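Quinone reductase (Klebsiella pneumoniae subsp. pneumoniae, PDB 4GI5) binds FAD and probably acts as an NAD(P)H dehydrogenase that reduces quinones. Local coordinates at residues A113-F118 with T240-E245. Residues are numbered along the deposited sequence; the frame is centred on the assembly and turned at random.
Sequences ADTVIF and TLWQTE
Thr115 and Trp242 meet obliquely at the start of the strand, the hydroxyl of the threonine lying against the indole. OG1 of Thr115 is 3.0 Å from NE1 of Trp242 and 3.1 Å from CZ2 of the same side chain, so the oxygen sits near the run NE1, CE2 and CZ2, which passes from the pyrrole ring to the benzo ring. The chi1 of -65° at Thr115 divides its two branches: OG1, anti to the carbonyl carbon, goes to the indole, while CG2, anti to the backbone N, goes to Leu241.

A water also joins the two segments. It lies in the plane of the indole and accepts a weak hydrogen bond from NE1 of Trp242, at 2.6 Å, while donating to O of Asp114, at 3.1 Å.

The rest of the contact is apolar. CG2 of Thr115 approaches CD1 of Leu241 at 4.2 Å, and CD1 of Ile117 reaches that same methyl at 4.5 Å; the leucine thus packs against two strand residues that are two positions apart and project from one face of the sheet. This strand, 115-121, is the central one of the five-stranded parallel sheet of the flavodoxin-like fold, in the order 2-1-3-4-5, and the loop following helix 224-239 covers it near its N-terminal end. Leu241 also touches Met170 and Leu211 on the next two strands, and Trp242 meets the ring of His54.

Hydrogen bonds within 240-245 shape the loop itself. O of Thr240 accepts from two backbone donors, N of Gln243 and N of Thr244, and from the hydroxyl OG1 of Thr244 at 3.0 Å, this last donor standing 54° out of the carbonyl plane. Three bonds therefore grip one carbonyl oxygen, while Arg168 NH1 binds O of Leu241 and O of Thr244.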
loop_
_atom_site.group_PDB
_atom_site.type_symbol
_atom_site.label_atom_id
_atom_site.label_comp_id
_atom_site.label_asym_id
_atom_site.label_seq_id
_atom_site.Cartn_x
_atom_site.Cartn_y
_atom_site.Cartn_z
ATOM N N ALA B 113 -10.720 11.811 18.538
ATOM C CA ALA B 113 -9.900 12.784 17.866
ATOM C C ALA B 113 -10.602 13.738 16.939
ATOM O O ALA B 113 -11.544 13.374 16.241
ATOM C CB ALA B 113 -8.755 12.061 17.070
ATOM N N ASP B 114 -10.108 14.985 16.899
ATOM C CA ASP B 114 -10.477 15.958 15.883
ATOM C C ASP B 114 -9.518 15.869 14.680
ATOM O O ASP B 114 -9.871 16.276 13.589
ATOM C CB ASP B 114 -10.190 17.450 16.422
ATOM C CG ASP B 114 -11.021 17.801 17.601
ATOM O OD1 ASP B 114 -12.252 17.551 17.461
ATOM O OD2 ASP B 114 -10.475 18.230 18.660
ATOM N N THR B 115 -8.261 15.477 14.938
ATOM C CA THR B 115 -7.223 15.465 13.935
ATOM C C THR B 115 -6.411 14.194 14.117
ATOM O O THR B 115 -6.074 13.787 15.252
ATOM C CB THR B 115 -6.256 16.671 14.153
ATOM O OG1 THR B 115 -6.984 17.912 13.931
ATOM C CG2 THR B 115 -5.165 16.676 13.133
ATOM N N VAL B 116 -6.144 13.516 13.034
ATOM C CA VAL B 116 -5.467 12.244 13.060
ATOM C C VAL B 116 -4.257 12.314 12.147
ATOM O O VAL B 116 -4.380 12.674 10.950
ATOM C CB VAL B 116 -6.368 11.112 12.577
ATOM C CG1 VAL B 116 -5.694 9.738 12.696
ATOM C CG2 VAL B 116 -7.624 11.039 13.431
ATOM N N ILE B 117 -3.084 12.014 12.682
ATOM C CA ILE B 117 -1.862 12.108 11.950
ATOM C C ILE B 117 -1.256 10.704 11.833
ATOM O O ILE B 117 -1.249 9.956 12.805
ATOM C CB ILE B 117 -0.816 13.025 12.623
ATOM C CG1 ILE B 117 -1.374 14.427 12.717
ATOM C CG2 ILE B 117 0.514 13.004 11.863
ATOM C CD1 ILE B 117 -0.555 15.389 13.555
ATOM N N PHE B 118 -0.889 10.300 10.614
ATOM C CA PHE B 118 -0.248 9.008 10.358
ATOM C C PHE B 118 1.210 9.285 10.037
ATOM O O PHE B 118 1.528 9.947 9.029
ATOM C CB PHE B 118 -0.888 8.270 9.161
ATOM C CG PHE B 118 -2.341 7.940 9.372
ATOM C CD1 PHE B 118 -3.338 8.891 9.270
ATOM C CD2 PHE B 118 -2.675 6.654 9.724
ATOM C CE1 PHE B 118 -4.686 8.525 9.476
ATOM C CE2 PHE B 118 -4.009 6.310 9.871
ATOM C CZ PHE B 118 -4.948 7.217 9.796
ATOM N N THR B 240 -0.377 24.953 11.997
ATOM C CA THR B 240 -1.398 25.411 11.062
ATOM C C THR B 240 -2.423 24.303 10.738
ATOM O O THR B 240 -3.141 24.421 9.765
ATOM C CB THR B 240 -0.722 25.910 9.756
ATOM O OG1 THR B 240 0.172 24.910 9.212
ATOM C CG2 THR B 240 0.122 27.190 9.954
ATOM N N LEU B 241 -2.495 23.249 11.548
ATOM C CA LEU B 241 -3.349 22.121 11.266
ATOM C C LEU B 241 -4.795 22.481 10.963
ATOM O O LEU B 241 -5.487 21.791 10.155
ATOM C CB LEU B 241 -3.356 21.137 12.387
ATOM C CG LEU B 241 -2.126 20.331 12.525
ATOM C CD1 LEU B 241 -2.154 19.535 13.813
ATOM C CD2 LEU B 241 -2.025 19.366 11.348
ATOM N N TRP B 242 -5.269 23.518 11.649
ATOM C CA TRP B 242 -6.669 23.943 11.514
ATOM C C TRP B 242 -6.809 25.175 10.623
ATOM O O TRP B 242 -7.882 25.617 10.476
ATOM C CB TRP B 242 -7.324 24.153 12.873
ATOM C CG TRP B 242 -7.348 22.879 13.537
ATOM C CD1 TRP B 242 -8.266 21.870 13.348
ATOM C CD2 TRP B 242 -6.341 22.360 14.439
ATOM N NE1 TRP B 242 -7.901 20.773 14.111
ATOM C CE2 TRP B 242 -6.742 21.052 14.808
ATOM C CE3 TRP B 242 -5.163 22.879 15.006
ATOM C CZ2 TRP B 242 -6.014 20.269 15.737
ATOM C CZ3 TRP B 242 -4.446 22.034 15.922
ATOM C CH2 TRP B 242 -4.880 20.711 16.178
ATOM N N GLN B 243 -5.750 25.662 9.999
ATOM C CA GLN B 243 -5.801 26.750 9.061
ATOM C C GLN B 243 -5.483 26.281 7.643
ATOM O O GLN B 243 -5.973 26.846 6.726
ATOM C CB GLN B 243 -4.792 27.834 9.437
ATOM C CG GLN B 243 -4.959 28.279 10.857
ATOM C CD GLN B 243 -3.722 29.048 11.327
ATOM O OE1 GLN B 243 -3.204 29.916 10.626
ATOM N NE2 GLN B 243 -3.220 28.685 12.487
ATOM N N THR B 244 -4.734 25.180 7.447
ATOM C CA THR B 244 -4.268 24.820 6.100
ATOM C C THR B 244 -5.456 24.335 5.280
ATOM O O THR B 244 -6.351 23.651 5.843
ATOM C CB THR B 244 -3.240 23.640 6.316
ATOM O OG1 THR B 244 -2.084 24.128 7.011
ATOM C CG2 THR B 244 -2.787 23.024 5.031
ATOM N N GLU B 245 -5.488 24.687 4.028
ATOM C CA GLU B 245 -6.609 24.289 3.164
ATOM C C GLU B 245 -6.438 22.738 2.889
ATOM O O GLU B 245 -5.397 22.364 2.445
ATOM C CB GLU B 245 -6.470 24.979 1.818
ATOM C CG GLU B 245 -7.641 24.823 0.923
ATOM C CD GLU B 245 -8.831 25.593 1.497
ATOM O OE1 GLU B 245 -8.577 26.619 2.204
ATOM O OE2 GLU B 245 -9.985 25.153 1.263
HETATM O O HOH W 1 -9.769 19.283 13.075
#